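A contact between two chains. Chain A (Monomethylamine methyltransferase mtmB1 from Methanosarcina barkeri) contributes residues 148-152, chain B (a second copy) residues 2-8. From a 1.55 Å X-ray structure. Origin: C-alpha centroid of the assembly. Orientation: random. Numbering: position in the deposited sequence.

Chain A (148-152) ALEKE
Chain B (2-8) TFRKSFD

Two irregular stretches meet around B:Ser6, burying 302 Å² in total. The nearest CA atoms are those of A:Glu150 and B:Ser6, 5.7 Å apart. A:Ala148 is helical (-63/-30) and makes no contact. A:Leu149 follows at -73/-14, A:Glu150 is extended at -88/120, and A:Lys151 turns back to -63/-21. In chain B, B:Lys5 (-156/157), B:Ser6 (-59/132) and B:Phe7 (-67/140) are extended.

B:Ser6 points toward chain A with chi1 m. Its OG accepts the one direct hydrogen bond, from A:Lys151 N to B:Ser6 OG, at 3.0 Å and a nearly straight 169°. A:Leu149 O is 3.3 Å from B:Ser6 CB.

A:Glu150 starts away from chain B, but its m, m rotamer (chi3 -32°) folds the carboxylate back. A:Glu150 OE1 reaches the edge of the B:Phe3 ring, 3.7 Å from B:Phe3 CE1. B:Phe3 points toward chain A with chi1 p and chi2 93°. Water 3 donates from 2.8 Å to A:Glu150 OE1 and from 3.3 Å to B:Ser6 OG, and accepts from A:Glu152 N at 3.0 Å. Water 1 accepts from B:Ser6 N at 3.0 Å and donates weakly to A:Glu150 OE2 (2.8 Å) and A:Leu149 O (3.0 Å).

B:Lys5 is p, t, m, m, a bent chain that brings B:Lys5 NZ back to B:Ser6 O (2.8 Å) and into a salt bridge with B:Asp8 OD2 (2.9 Å). This pairs its buried charge. A:Leu149, buried and m, t, lies sideways to chain B; its apolar side chain packs against the aliphatic part of B:Lys5, with A:Leu149 CD2 4.4 Å from B:Lys5 CE. B:Asp8 (chi1 p) also caps the following helix.

A:Lys151 is m, t, t, t. The extended chain carries A:Lys151 NZ to waters 4 and 5, at 2.8 and 2.9 Å. Water 4 donates to B:Phe7 O from 2.8 Å; water 5 lies 3.0 Å from B:Phe7 O. B:Phe7 itself points away, with chi1 t.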

# COMPACT_ATOMS: atom_id res chain seq x y z
N ALA A 148 2.56 14.28 22.72
CA ALA A 148 2.47 12.86 22.40
C ALA A 148 2.89 11.99 23.58
O ALA A 148 2.40 10.88 23.74
CB ALA A 148 3.33 12.53 21.18
N LEU A 149 3.80 12.51 24.40
CA LEU A 149 4.27 11.77 25.57
C LEU A 149 3.23 11.71 26.69
O LEU A 149 3.37 10.92 27.63
CB LEU A 149 5.56 12.41 26.11
CG LEU A 149 6.81 12.18 25.25
CD1 LEU A 149 7.95 13.07 25.73
CD2 LEU A 149 7.21 10.70 25.31
N GLU A 150 2.19 12.53 26.59
CA GLU A 150 1.13 12.54 27.59
C GLU A 150 0.05 11.52 27.23
O GLU A 150 -0.56 11.62 26.17
CB GLU A 150 0.48 13.93 27.67
CG GLU A 150 1.37 15.04 28.22
CD GLU A 150 1.74 14.82 29.68
OE1 GLU A 150 0.91 14.25 30.42
OE2 GLU A 150 2.84 15.24 30.09
N LYS A 151 -0.19 10.55 28.10
CA LYS A 151 -1.22 9.55 27.83
C LYS A 151 -2.61 10.18 27.75
O LYS A 151 -3.53 9.61 27.17
CB LYS A 151 -1.22 8.45 28.89
CG LYS A 151 -0.10 7.44 28.69
CD LYS A 151 -0.29 6.22 29.58
CE LYS A 151 0.70 5.13 29.20
NZ LYS A 151 0.48 3.88 29.98
N GLU A 152 -2.76 11.36 28.34
CA GLU A 152 -4.03 12.09 28.32
C GLU A 152 -4.40 12.52 26.91
O GLU A 152 -5.58 12.65 26.58
CB GLU A 152 -3.94 13.35 29.20
CG GLU A 152 -4.06 13.13 30.70
CD GLU A 152 -5.43 12.63 31.11
OE1 GLU A 152 -6.44 13.03 30.48
OE2 GLU A 152 -5.51 11.86 32.09
N THR B 2 1.95 15.92 40.99
CA THR B 2 1.61 15.16 39.76
C THR B 2 2.85 14.41 39.28
O THR B 2 3.91 14.51 39.89
CB THR B 2 1.12 16.12 38.64
OG1 THR B 2 0.66 15.36 37.52
CG2 THR B 2 2.25 17.04 38.20
N PHE B 3 2.70 13.65 38.20
CA PHE B 3 3.82 12.88 37.65
C PHE B 3 4.68 13.72 36.71
O PHE B 3 4.20 14.71 36.14
CB PHE B 3 3.27 11.64 36.93
CG PHE B 3 2.20 11.94 35.92
CD1 PHE B 3 2.52 12.15 34.58
CD2 PHE B 3 0.87 12.01 36.30
CE1 PHE B 3 1.53 12.43 33.63
CE2 PHE B 3 -0.14 12.29 35.37
CZ PHE B 3 0.19 12.50 34.03
N ARG B 4 5.94 13.35 36.54
CA ARG B 4 6.82 14.09 35.65
C ARG B 4 6.39 13.87 34.20
O ARG B 4 6.23 14.81 33.43
CB ARG B 4 8.28 13.67 35.83
CG ARG B 4 9.25 14.58 35.08
CD ARG B 4 10.71 14.35 35.46
NE ARG B 4 11.28 13.15 34.85
CZ ARG B 4 12.40 13.14 34.14
NH1 ARG B 4 13.08 14.26 33.95
NH2 ARG B 4 12.85 12.01 33.62
N LYS B 5 6.19 12.60 33.85
CA LYS B 5 5.76 12.24 32.50
C LYS B 5 5.06 10.89 32.57
O LYS B 5 5.29 10.13 33.51
CB LYS B 5 6.96 12.15 31.55
CG LYS B 5 7.95 11.05 31.90
CD LYS B 5 9.08 10.94 30.88
CE LYS B 5 8.59 10.44 29.52
NZ LYS B 5 8.05 9.05 29.59
N SER B 6 4.20 10.61 31.60
CA SER B 6 3.53 9.32 31.60
C SER B 6 4.63 8.27 31.55
O SER B 6 5.55 8.35 30.74
CB SER B 6 2.61 9.19 30.38
OG SER B 6 1.51 10.08 30.48
N PHE B 7 4.53 7.28 32.43
CA PHE B 7 5.53 6.23 32.51
C PHE B 7 5.59 5.32 31.29
O PHE B 7 4.56 4.95 30.73
CB PHE B 7 5.27 5.38 33.76
CG PHE B 7 6.38 4.43 34.08
CD1 PHE B 7 7.42 4.82 34.92
CD2 PHE B 7 6.40 3.15 33.53
CE1 PHE B 7 8.47 3.94 35.19
CE2 PHE B 7 7.45 2.28 33.79
CZ PHE B 7 8.49 2.68 34.63
N ASP B 8 6.80 4.96 30.88
CA ASP B 8 6.98 4.05 29.75
C ASP B 8 8.23 3.18 29.94
O ASP B 8 8.96 3.34 30.93
CB ASP B 8 7.05 4.81 28.41
CG ASP B 8 8.16 5.84 28.36
OD1 ASP B 8 9.22 5.61 28.99
OD2 ASP B 8 7.98 6.87 27.68
O HOH W 1 4.24 12.90 29.72
O HOH W 2 5.45 9.22 28.02
O HOH W 3 -1.00 12.18 30.61
O HOH W 4 2.04 4.84 32.04
O HOH W 5 3.10 2.76 29.38